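Intimin (Escherichia coli O127:H6 str. E2348/69, PDB 6TQD) probably serves as an outer-membrane adhesin whose extended passenger of immunoglobulin-like domains holds its host-binding tip away from the bacterial surface. Local coordinates at residues Thr120-Asp125 and Val202-Gln207; Asn151-Thr156 and Val185-Thr190; Ser74-Val79 and Thr97-Ser102; Val158-Ser163 and Thr173-Ser178. All blocks are in the same frame, centred on the assembly; numbering follows the deposited sequence. Where two conformers were deposited one is given.

Contact 1 of 4, residues Thr120-Asp125 and Val202-Gln207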
loop_
_atom_site.group_PDB
_atom_site.type_symbol
_atom_site.label_atom_id
_atom_site.label_comp_id
_atom_site.label_asym_id
_atom_site.label_seq_id
_atom_site.Cartn_x
_atom_site.Cartn_y
_atom_site.Cartn_z
ATOM N N THR A 120 -17.326 6.733 16.522
ATOM C CA THR A 120 -16.765 8.078 16.568
ATOM C C THR A 120 -16.974 8.738 17.922
ATOM O O THR A 120 -16.332 9.755 18.214
ATOM C CB THR A 120 -17.400 8.958 15.485
ATOM O OG1 THR A 120 -18.810 9.060 15.706
ATOM C CG2 THR A 120 -17.134 8.374 14.102
ATOM N N SER A 121 -17.859 8.188 18.741
ATOM C CA SER A 121 -18.157 8.756 20.047
ATOM C C SER A 121 -18.611 7.635 20.971
ATOM O O SER A 121 -19.046 6.566 20.523
ATOM C CB SER A 121 -19.204 9.872 19.953
ATOM O OG SER A 121 -20.460 9.371 19.535
ATOM N N ALA A 122 -18.474 7.884 22.269
ATOM C CA ALA A 122 -18.889 6.924 23.282
ATOM C C ALA A 122 -19.183 7.684 24.567
ATOM O O ALA A 122 -18.734 8.816 24.755
ATOM C CB ALA A 122 -17.814 5.858 23.518
ATOM N N LYS A 123 -19.948 7.050 25.452
ATOM C CA LYS A 123 -20.269 7.689 26.715
ATOM C C LYS A 123 -19.040 7.743 27.614
ATOM O O LYS A 123 -18.231 6.808 27.661
ATOM C CB LYS A 123 -21.405 6.948 27.423
ATOM C CG LYS A 123 -21.901 7.687 28.660
ATOM C CD LYS A 123 -23.075 6.993 29.341
ATOM C CE LYS A 123 -23.516 7.785 30.563
ATOM N NZ LYS A 123 -24.397 7.000 31.471
ATOM N N ALA A 124 -18.892 8.859 28.318
ATOM C CA ALA A 124 -17.761 9.079 29.217
ATOM C C ALA A 124 -18.016 8.484 30.597
ATOM O O ALA A 124 -17.874 9.158 31.620
ATOM C CB ALA A 124 -17.463 10.571 29.312
ATOM N N ASP A 125 -18.405 7.209 30.632
ATOM C CA ASP A 125 -18.722 6.523 31.880
ATOM C C ASP A 125 -17.644 5.532 32.301
ATOM O O ASP A 125 -17.858 4.769 33.245
ATOM C CB ASP A 125 -20.075 5.818 31.775
ATOM C CG ASP A 125 -20.122 4.774 30.673
ATOM O OD1 ASP A 125 -19.123 4.606 29.935
ATOM O OD2 ASP A 125 -21.174 4.118 30.540
ATOM N N VAL A 202 -11.563 10.547 18.445
ATOM C CA VAL A 202 -12.893 10.171 18.895
ATOM C C VAL A 202 -13.228 11.084 20.062
ATOM O O VAL A 202 -12.359 11.733 20.638
ATOM C CB VAL A 202 -12.981 8.694 19.307
ATOM C CG1 VAL A 202 -12.631 7.792 18.133
ATOM C CG2 VAL A 202 -12.064 8.408 20.490
ATOM N N ILE A 203 -14.506 11.138 20.406
ATOM C CA ILE A 203 -14.978 12.021 21.466
ATOM C C ILE A 203 -15.792 11.208 22.458
ATOM O O ILE A 203 -16.698 10.463 22.066
ATOM C CB ILE A 203 -15.794 13.203 20.902
ATOM C CG1 ILE A 203 -16.134 14.186 22.022
ATOM C CG2 ILE A 203 -17.062 12.705 20.216
ATOM C CD1 ILE A 203 -16.551 15.558 21.517
ATOM N N PHE A 204 -15.499 11.378 23.745
ATOM C CA PHE A 204 -16.318 10.804 24.809
ATOM C C PHE A 204 -17.265 11.887 25.311
ATOM O O PHE A 204 -16.843 13.026 25.551
ATOM C CB PHE A 204 -15.434 10.279 25.941
ATOM C CG PHE A 204 -14.690 9.011 25.594
ATOM C CD1 PHE A 204 -15.272 7.770 25.792
ATOM C CD2 PHE A 204 -13.415 9.061 25.050
ATOM C CE1 PHE A 204 -14.600 6.609 25.479
ATOM C CE2 PHE A 204 -12.739 7.900 24.730
ATOM C CZ PHE A 204 -13.329 6.672 24.939
ATOM N N VAL A 205 -18.545 11.531 25.458
ATOM C CA VAL A 205 -19.619 12.493 25.676
ATOM C C VAL A 205 -20.331 12.201 26.992
ATOM O O VAL A 205 -20.594 11.040 27.327
ATOM C CB VAL A 205 -20.625 12.460 24.502
ATOM C CG1 VAL A 205 -21.647 13.582 24.633
ATOM C CG2 VAL A 205 -19.896 12.553 23.163
ATOM N N ASP A 206 -20.654 13.256 27.726
ATOM C CA ASP A 206 -21.468 13.107 28.923
ATOM C C ASP A 206 -22.945 13.084 28.544
ATOM O O ASP A 206 -23.382 13.753 27.600
ATOM C CB ASP A 206 -21.244 14.269 29.891
ATOM C CG ASP A 206 -19.965 14.130 30.689
ATOM O OD1 ASP A 206 -19.513 12.985 30.904
ATOM O OD2 ASP A 206 -19.420 15.172 31.113
ATOM N N GLN A 207 -23.717 12.303 29.290
ATOM C CA GLN A 207 -25.143 12.162 29.024
ATOM C C GLN A 207 -25.819 11.350 30.121
ATOM O O GLN A 207 -25.151 10.718 30.939
ATOM C CB GLN A 207 -25.362 11.492 27.667
ATOM C CG GLN A 207 -24.679 10.143 27.519
ATOM C CD GLN A 207 -24.752 9.611 26.102
ATOM O OE1 GLN A 207 -23.904 9.921 25.266
ATOM N NE2 GLN A 207 -25.773 8.806 25.823
ATOM O OXT GLN A 207 -27.044 11.308 30.215
HETATM O O HOH W 1 -25.527 9.158 32.728
#
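Lys123 packs against Val205 and Gln207 where two parallel strands run out towards the C-terminus. Its CB is 4.2 Å from Val205 O. CG, anti to the backbone N (chi1 -172°), lies 3.8 Å from Val205 O and about as near to Gln207 CG. CD passes the same methylene, and CE approaches Gln207 O to 3.4 Å. NZ, at the end of the extended chain, donates to a water 2.7 Å away, which also lies beside Gln207 O, a terminal carboxylate oxygen; that second leg is doubtful. The backbones themselves join through four bonds: Ile203 N to Thr120 O, Ala122 N to Ile203 O, Val205 N to Ala122 O (2.8 Å) and Ala124 N to Val205 O, the last donor lying above the carbonyl plane. On the buried face Ala122 CB meets Phe204 CE1 at 3.8 Å, and Lys123 O sits in plane at the edge of that ring, while Ile130 of strand 130-138 packs on both Ala122 and Phe204. Ser121 CB and Ile203 CG2 meet on the other face. The chemistry is mainly backbone pairing over an apolar inner face; any lysine-carboxylate attraction probably acts largely across the water.

Contact 2 of 4, residues Asn151-Thr156 and Val185-Thr190; sequences NIVSGT and VVSAKT
Val153 and Ser154 both confront Val185, two residues set against one, which makes this a classic beta bulge between antiparallel strands. Val153 leans across Val185 towards Ser187: its CG2, anti to its own carbonyl carbon, rests 3.6 Å from Ser187 CB, while its CB is 4.1 Å from Val185 CG1. Ser154 points to much the same side. With OG held between its backbone N and carbonyl carbon (chi1 58°), it sets that hydroxyl 3.6 Å from both Val185 CB and Val185 CG2. Ile152 and Val186 stand together on the inner face but pack loosely, CG1 to CG2 being 4.5 Å. Phe115 and Tyr132 cover Val186 from the facing sheet, whereas Asn198 touches Val153, Val185 and Ser187 on the outer face. The backbone follows the bulge: Val185 O accepts a bond from Val153 N at 2.8 Å and a weak one from Ser154 N, and Val185 N returns one to Ser154 O. Beyond Ile152, Asn151 and Ser187 exchange bonds, the tighter being Ser187 N to Asn151 O at 2.8 Å. Ser187 OG donates to a water at 2.8 Å. One carbonyl takes one firm and one weak amide bond, and regular pairing resumes on either side of the extra residue; the face with the serines and Asn151 is the more polar.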
loop_
_atom_site.group_PDB
_atom_site.type_symbol
_atom_site.label_atom_id
_atom_site.label_comp_id
_atom_site.label_asym_id
_atom_site.label_seq_id
_atom_site.Cartn_x
_atom_site.Cartn_y
_atom_site.Cartn_z
ATOM N N ASN A 151 -0.722 3.475 21.780
ATOM C CA ASN A 151 -0.432 4.550 22.717
ATOM C C ASN A 151 -1.450 5.669 22.567
ATOM O O ASN A 151 -1.893 5.971 21.460
ATOM C CB ASN A 151 0.978 5.111 22.480
ATOM C CG ASN A 151 2.066 4.131 22.865
ATOM O OD1 ASN A 151 2.640 3.454 22.009
ATOM N ND2 ASN A 151 2.347 4.039 24.158
ATOM N N ILE A 152 -1.815 6.286 23.690
ATOM C CA ILE A 152 -2.700 7.445 23.686
ATOM C C ILE A 152 -1.836 8.684 23.450
ATOM O O ILE A 152 -0.966 9.009 24.265
ATOM C CB ILE A 152 -3.515 7.551 24.985
ATOM C CG1 ILE A 152 -4.469 6.365 25.079
ATOM C CG2 ILE A 152 -4.296 8.865 24.996
ATOM C CD1 ILE A 152 -5.186 6.221 26.407
ATOM N N VAL A 153 -2.061 9.357 22.321
ATOM C CA VAL A 153 -1.277 10.530 21.955
ATOM C C VAL A 153 -1.754 11.762 22.707
ATOM O O VAL A 153 -0.946 12.597 23.138
ATOM C CB VAL A 153 -1.347 10.744 20.430
ATOM C CG1 VAL A 153 -0.600 12.004 20.038
ATOM C CG2 VAL A 153 -0.817 9.528 19.695
ATOM N N SER A 154 -3.065 11.915 22.847
ATOM C CA SER A 154 -3.615 13.079 23.523
ATOM C C SER A 154 -4.974 12.708 24.080
ATOM O O SER A 154 -5.684 11.863 23.517
ATOM C CB SER A 154 -3.771 14.265 22.564
ATOM O OG SER A 154 -4.604 13.933 21.466
ATOM N N GLY A 155 -5.340 13.365 25.165
ATOM C CA GLY A 155 -6.592 13.107 25.851
ATOM C C GLY A 155 -6.423 12.160 27.025
ATOM O O GLY A 155 -5.354 11.594 27.267
ATOM N N THR A 156 -7.521 11.988 27.769
ATOM C CA THR A 156 -7.548 11.205 28.998
ATOM C C THR A 156 -8.428 9.983 28.773
ATOM O O THR A 156 -9.648 10.113 28.598
ATOM C CB THR A 156 -8.103 12.048 30.144
ATOM O OG1 THR A 156 -7.302 13.227 30.318
ATOM C CG2 THR A 156 -8.131 11.239 31.439
ATOM N N VAL A 185 -6.931 10.830 20.912
ATOM C CA VAL A 185 -6.235 10.310 19.742
ATOM C C VAL A 185 -5.378 9.140 20.193
ATOM O O VAL A 185 -4.577 9.275 21.123
ATOM C CB VAL A 185 -5.369 11.387 19.064
ATOM C CG1 VAL A 185 -4.553 10.774 17.928
ATOM C CG2 VAL A 185 -6.223 12.522 18.530
ATOM N N VAL A 186 -5.552 7.994 19.535
ATOM C CA VAL A 186 -4.767 6.797 19.791
ATOM C C VAL A 186 -3.916 6.523 18.560
ATOM O O VAL A 186 -4.324 6.824 17.435
ATOM C CB VAL A 186 -5.675 5.586 20.079
ATOM C CG1 VAL A 186 -4.846 4.379 20.427
ATOM C CG2 VAL A 186 -6.660 5.914 21.204
ATOM N N SER A 187 -2.724 5.957 18.778
ATOM C CA SER A 187 -1.810 5.636 17.688
ATOM C C SER A 187 -1.417 4.166 17.733
ATOM O O SER A 187 -1.499 3.498 18.770
ATOM C CB SER A 187 -0.536 6.484 17.777
ATOM O OG SER A 187 0.261 6.062 18.869
ATOM N N ALA A 188 -0.964 3.678 16.571
ATOM C CA ALA A 188 -0.496 2.312 16.386
ATOM C C ALA A 188 0.841 2.330 15.646
ATOM O O ALA A 188 1.031 3.119 14.723
ATOM C CB ALA A 188 -1.516 1.518 15.542
ATOM N N LYS A 189 1.743 1.437 16.042
ATOM C CA LYS A 189 3.075 1.421 15.450
ATOM C C LYS A 189 3.648 0.013 15.449
ATOM O O LYS A 189 3.410 -0.778 16.363
ATOM C CB LYS A 189 4.011 2.365 16.219
ATOM C CG LYS A 189 5.369 2.605 15.551
ATOM C CD LYS A 189 6.270 3.506 16.381
ATOM C CE LYS A 189 7.655 3.665 15.765
ATOM N NZ LYS A 189 8.452 2.399 15.774
ATOM N N THR A 190 4.415 -0.292 14.399
ATOM C CA THR A 190 5.231 -1.495 14.340
ATOM C C THR A 190 6.707 -1.113 14.396
ATOM O O THR A 190 7.094 0.050 14.190
ATOM C CB THR A 190 4.952 -2.295 13.063
ATOM O OG1 THR A 190 5.217 -1.460 11.933
ATOM C CG2 THR A 190 3.521 -2.788 13.035
HETATM O O HOH W 2 1.725 3.619 18.852
#

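Contact 3 of 4, residues Ser74-Val79 and Thr97-Ser102; sequences SNVYKV and TITVLS
Thr97 grips Lys78 and Val76 with its two branches. Thr97 OG1 accepts a bond from Lys78 NZ at 2.9 Å; the lysine bends at chi2 (-83°), which carries CD back over the threonine before the ammonium arrives beside it. Thr97 CG2 meets Val76 CG1 obliquely at 3.6 Å. Ile98 then pairs with Tyr77 through two backbone bonds, each 2.8 Å, Tyr77 N to Ile98 O and Ile98 N to Tyr77 O. Its carbonyl oxygen also lies at the edge of the tyrosine ring, near its plane, 3.6 Å from Tyr77 CD2, while Ile98 CD1 reaches Val79 CG2 on the buried face, where Leu44 of helix 42-45 touches Tyr77, Val79 and Ile98. The two strands are the arms of the beta hairpin 76-85/90-101, in the middle of a mixed four-stranded sheet, and the outer side of strand 90-101 bonds in parallel to strand 14-17. Thr99 stands side by side with Val76 on the face away from the tyrosine, its OG1 no nearer than 4.0 Å to Val76 CG2. Val100 returns to the ring: its CG2 meets the edge at Tyr77 CE2, 3.7 Å away. Val100 N is bonded to Asn75 O (N-H...O angle 164°); Asn75, the loop residue just before the strand, has a positive phi of 62°, and its OD1 accepts from Val70 N.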
loop_
_atom_site.group_PDB
_atom_site.type_symbol
_atom_site.label_atom_id
_atom_site.label_comp_id
_atom_site.label_asym_id
_atom_site.label_seq_id
_atom_site.Cartn_x
_atom_site.Cartn_y
_atom_site.Cartn_z
ATOM N N SER A 74 -8.240 -1.162 -4.235
ATOM C CA SER A 74 -7.282 -2.236 -4.451
ATOM C C SER A 74 -5.856 -1.704 -4.443
ATOM O O SER A 74 -4.975 -2.247 -3.758
ATOM C CB SER A 74 -7.585 -2.926 -5.781
ATOM O OG SER A 74 -6.428 -3.527 -6.311
ATOM N N ASN A 75 -5.604 -0.672 -5.234
ATOM C CA ASN A 75 -4.280 -0.068 -5.404
ATOM C C ASN A 75 -3.255 -1.034 -5.989
ATOM O O ASN A 75 -2.057 -0.799 -5.874
ATOM C CB ASN A 75 -3.791 0.574 -4.106
ATOM C CG ASN A 75 -4.689 1.691 -3.672
ATOM O OD1 ASN A 75 -4.809 2.708 -4.365
ATOM N ND2 ASN A 75 -5.371 1.507 -2.536
ATOM N N VAL A 76 -3.722 -2.116 -6.614
ATOM C CA VAL A 76 -2.880 -3.054 -7.339
ATOM C C VAL A 76 -3.321 -3.041 -8.794
ATOM O O VAL A 76 -4.514 -3.151 -9.086
ATOM C CB VAL A 76 -2.985 -4.471 -6.750
ATOM C CG1 VAL A 76 -2.108 -5.428 -7.518
ATOM C CG2 VAL A 76 -2.571 -4.469 -5.293
ATOM N N TYR A 77 -2.362 -2.905 -9.703
ATOM C CA TYR A 77 -2.648 -2.750 -11.122
ATOM C C TYR A 77 -1.811 -3.753 -11.895
ATOM O O TYR A 77 -0.586 -3.760 -11.768
ATOM C CB TYR A 77 -2.339 -1.323 -11.583
ATOM C CG TYR A 77 -3.105 -0.306 -10.783
ATOM C CD1 TYR A 77 -4.399 0.038 -11.133
ATOM C CD2 TYR A 77 -2.548 0.269 -9.662
ATOM C CE1 TYR A 77 -5.122 0.947 -10.390
ATOM C CE2 TYR A 77 -3.262 1.191 -8.908
ATOM C CZ TYR A 77 -4.538 1.523 -9.281
ATOM O OH TYR A 77 -5.262 2.424 -8.538
ATOM N N LYS A 78 -2.469 -4.591 -12.687
ATOM C CA LYS A 78 -1.799 -5.619 -13.471
ATOM C C LYS A 78 -1.750 -5.127 -14.909
ATOM O O LYS A 78 -2.796 -4.814 -15.498
ATOM C CB LYS A 78 -2.570 -6.937 -13.408
ATOM C CG LYS A 78 -2.752 -7.504 -12.004
ATOM C CD LYS A 78 -1.566 -8.287 -11.508
ATOM C CE LYS A 78 -1.841 -8.878 -10.127
ATOM N NZ LYS A 78 -0.656 -9.585 -9.567
ATOM N N VAL A 79 -0.539 -5.027 -15.468
ATOM C CA VAL A 79 -0.339 -4.585 -16.840
ATOM C C VAL A 79 0.521 -5.635 -17.540
ATOM O O VAL A 79 1.173 -6.462 -16.900
ATOM C CB VAL A 79 0.336 -3.201 -16.921
ATOM C CG1 VAL A 79 -0.463 -2.166 -16.135
ATOM C CG2 VAL A 79 1.762 -3.276 -16.389
ATOM N N THR A 97 3.140 -6.263 -12.167
ATOM C CA THR A 97 2.210 -5.841 -11.130
ATOM C C THR A 97 2.740 -4.570 -10.483
ATOM O O THR A 97 3.909 -4.513 -10.073
ATOM C CB THR A 97 2.008 -6.948 -10.096
ATOM O OG1 THR A 97 1.535 -8.138 -10.755
ATOM C CG2 THR A 97 0.996 -6.525 -9.029
ATOM N N ILE A 98 1.891 -3.553 -10.425
ATOM C CA ILE A 98 2.237 -2.247 -9.876
ATOM C C ILE A 98 1.336 -2.008 -8.671
ATOM O O ILE A 98 0.105 -2.018 -8.794
ATOM C CB ILE A 98 2.066 -1.143 -10.930
ATOM C CG1 ILE A 98 3.011 -1.413 -12.115
ATOM C CG2 ILE A 98 2.292 0.247 -10.331
ATOM C CD1 ILE A 98 2.691 -0.621 -13.360
ATOM N N THR A 99 1.947 -1.802 -7.512
ATOM C CA THR A 99 1.219 -1.546 -6.276
ATOM C C THR A 99 1.516 -0.125 -5.823
ATOM O O THR A 99 2.679 0.285 -5.774
ATOM C CB THR A 99 1.629 -2.541 -5.198
ATOM O OG1 THR A 99 1.371 -3.874 -5.670
ATOM C CG2 THR A 99 0.834 -2.310 -3.922
ATOM N N VAL A 100 0.468 0.605 -5.470
ATOM C CA VAL A 100 0.541 2.020 -5.137
ATOM C C VAL A 100 0.352 2.150 -3.633
ATOM O O VAL A 100 -0.647 1.666 -3.076
ATOM C CB VAL A 100 -0.533 2.820 -5.894
ATOM C CG1 VAL A 100 -0.525 4.272 -5.459
ATOM C CG2 VAL A 100 -0.294 2.713 -7.382
ATOM N N LEU A 101 1.308 2.796 -2.986
ATOM C CA LEU A 101 1.236 3.146 -1.577
ATOM C C LEU A 101 0.897 4.622 -1.432
ATOM O O LEU A 101 1.163 5.437 -2.315
ATOM C CB LEU A 101 2.562 2.847 -0.885
ATOM C CG LEU A 101 2.965 1.376 -0.738
ATOM C CD1 LEU A 101 3.480 0.790 -2.046
ATOM C CD2 LEU A 101 4.008 1.217 0.350
ATOM N N SER A 102 0.288 4.964 -0.301
ATOM C CA SER A 102 -0.082 6.350 -0.060
ATOM C C SER A 102 1.134 7.160 0.380
ATOM O O SER A 102 2.166 6.615 0.783
ATOM C CB SER A 102 -1.181 6.401 1.000
ATOM O OG SER A 102 -0.619 6.211 2.285
#

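Contact 4 of 4, residues Val158-Ser163 and Thr173-Ser178; sequences VLSANS and TVTLKS
Ser160 and Thr175 hold each other through main chain and side chain at once. Ser160 N bonds to Thr175 O, and Thr175 N gives its hydrogen to Ser160 OG at 2.9 Å in a nearly straight bond (165°). The hydroxyl does the work that a strand carbonyl would do: a chi1 of 58° puts OG between the backbone N and the carbonyl carbon of Ser160 and in front of the amide. The packing there is close, with Ser160 CB only 3.1 Å from Thr175 OG1. Val174 CG2 fits beside this grip, 3.4 Å from Ser160 OG and equally near Ala161 O, a carbonyl buried here without a polar partner in the model. Two residues along, Val158 and Lys177 exchange two backbone bonds, Val158 N to Lys177 O being 2.9 Å, and a water donates to Val158 O and weakly to Thr175 O. On the inner face Leu159 crosses Leu176, CD2 to CD1 at 3.7 Å, and the same Leu159 CD2 is 4.1 Å from Val174 CG2. These leucines are positioned by the opposing sheet: Phe150 and Ile152 press on Leu159, Ile152 and Val184 on Leu176, and Val186 on both. Strand 171-177 is fixed along its other border by antiparallel bonds to strand 130-138, for example Leu176 with Ile130. A short strand added to the border of one sheet, its leucine turned onto the facing sheet, belongs to the beta sandwich of a bacterial immunoglobulin-like domain.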
loop_
_atom_site.group_PDB
_atom_site.type_symbol
_atom_site.label_atom_id
_atom_site.label_comp_id
_atom_site.label_asym_id
_atom_site.label_seq_id
_atom_site.Cartn_x
_atom_site.Cartn_y
_atom_site.Cartn_z
ATOM N N VAL A 158 -8.106 5.174 28.805
ATOM C CA VAL A 158 -7.386 3.970 29.214
ATOM C C VAL A 158 -7.476 2.939 28.095
ATOM O O VAL A 158 -8.578 2.610 27.633
ATOM C CB VAL A 158 -7.968 3.379 30.517
ATOM C CG1 VAL A 158 -7.164 2.167 30.950
ATOM C CG2 VAL A 158 -8.017 4.432 31.623
ATOM N N LEU A 159 -6.323 2.418 27.674
ATOM C CA LEU A 159 -6.247 1.360 26.677
ATOM C C LEU A 159 -6.287 -0.000 27.358
ATOM O O LEU A 159 -5.750 -0.178 28.457
ATOM C CB LEU A 159 -4.950 1.478 25.873
ATOM C CG LEU A 159 -4.881 2.607 24.846
ATOM C CD1 LEU A 159 -3.463 2.765 24.345
ATOM C CD2 LEU A 159 -5.815 2.357 23.671
ATOM N N SER A 160 -6.942 -0.964 26.710
ATOM C CA SER A 160 -7.032 -2.307 27.273
ATOM C C SER A 160 -5.700 -3.041 27.255
ATOM O O SER A 160 -5.511 -3.975 28.044
ATOM C CB SER A 160 -8.103 -3.123 26.547
ATOM O OG SER A 160 -7.822 -3.206 25.165
ATOM N N ALA A 161 -4.785 -2.649 26.377
ATOM C CA ALA A 161 -3.474 -3.267 26.264
ATOM C C ALA A 161 -2.570 -2.278 25.538
ATOM O O ALA A 161 -3.040 -1.386 24.833
ATOM C CB ALA A 161 -3.522 -4.582 25.483
ATOM N N ASN A 162 -1.262 -2.459 25.698
ATOM C CA ASN A 162 -0.297 -1.607 25.010
ATOM C C ASN A 162 0.375 -2.299 23.828
ATOM O O ASN A 162 1.222 -1.684 23.178
ATOM C CB ASN A 162 0.753 -1.046 25.984
ATOM C CG ASN A 162 1.594 -2.128 26.637
ATOM O OD1 ASN A 162 1.909 -3.145 26.025
ATOM N ND2 ASN A 162 1.965 -1.907 27.898
ATOM N N SER A 163 0.022 -3.548 23.538
ATOM C CA SER A 163 0.561 -4.227 22.364
ATOM C C SER A 163 -0.229 -5.502 22.103
ATOM O O SER A 163 -0.649 -6.183 23.049
ATOM C CB SER A 163 2.050 -4.563 22.559
ATOM O OG SER A 163 2.582 -5.242 21.430
ATOM N N THR A 173 -6.148 -5.606 17.465
ATOM C CA THR A 173 -7.187 -4.764 18.044
ATOM C C THR A 173 -6.853 -4.373 19.481
ATOM O O THR A 173 -6.046 -5.021 20.159
ATOM C CB THR A 173 -8.576 -5.431 18.000
ATOM O OG1 THR A 173 -8.568 -6.641 18.774
ATOM C CG2 THR A 173 -8.994 -5.748 16.577
ATOM N N VAL A 174 -7.499 -3.295 19.925
ATOM C CA VAL A 174 -7.379 -2.804 21.299
ATOM C C VAL A 174 -8.645 -2.009 21.589
ATOM O O VAL A 174 -9.299 -1.514 20.676
ATOM C CB VAL A 174 -6.107 -1.936 21.462
ATOM C CG1 VAL A 174 -6.216 -0.658 20.644
ATOM C CG2 VAL A 174 -5.846 -1.627 22.929
ATOM N N THR A 175 -8.996 -1.876 22.878
ATOM C CA THR A 175 -10.168 -1.095 23.258
ATOM C C THR A 175 -9.754 0.124 24.080
ATOM O O THR A 175 -8.685 0.152 24.694
ATOM C CB THR A 175 -11.212 -1.909 24.038
ATOM O OG1 THR A 175 -10.763 -2.126 25.381
ATOM C CG2 THR A 175 -11.478 -3.252 23.356
ATOM N N LEU A 176 -10.610 1.141 24.044
ATOM C CA LEU A 176 -10.394 2.422 24.701
ATOM C C LEU A 176 -11.652 2.791 25.478
ATOM O O LEU A 176 -12.757 2.673 24.949
ATOM C CB LEU A 176 -10.119 3.494 23.643
ATOM C CG LEU A 176 -9.757 4.871 24.179
ATOM C CD1 LEU A 176 -8.315 4.873 24.673
ATOM C CD2 LEU A 176 -9.986 5.942 23.122
ATOM N N LYS A 177 -11.477 3.239 26.719
ATOM C CA LYS A 177 -12.579 3.696 27.567
ATOM C C LYS A 177 -12.140 4.970 28.272
ATOM O O LYS A 177 -10.943 5.229 28.431
ATOM C CB LYS A 177 -12.956 2.650 28.628
ATOM C CG LYS A 177 -13.367 1.299 28.062
ATOM C CD LYS A 177 -13.508 0.253 29.157
ATOM C CE LYS A 177 -13.857 -1.109 28.574
ATOM N NZ LYS A 177 -13.989 -2.153 29.628
ATOM N N SER A 178 -13.107 5.769 28.717
ATOM C CA SER A 178 -12.759 6.996 29.429
ATOM C C SER A 178 -13.888 7.417 30.356
ATOM O O SER A 178 -15.064 7.236 30.031
ATOM C CB SER A 178 -12.458 8.149 28.465
ATOM O OG SER A 178 -12.079 9.311 29.180
HETATM O O HOH W 3 -9.980 0.109 27.679
#

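Contact 3 comes first along the chain and stands apart, its centre 30 Å or more from the others; it belongs to the N-terminal half. Contacts 1, 2 and 4 fall within the bacterial Ig-like range and enclose one another in sequence, contact 4 within contact 2 and contact 2 within contact 1. Contacts 1 and 2 share a mixed sheet, in which strands 182-189 and 197-205 are neighbours, with centres 17 Å apart. Contact 4 lies in the facing sheet, 10 Å from contact 2 and 15 Å from contact 1, and touches both, through Ile152 on Leu159 and Phe204 on Leu176. Three contacts thus tie one sandwich together, while contact 3 serves a separate domain of an elongated chain.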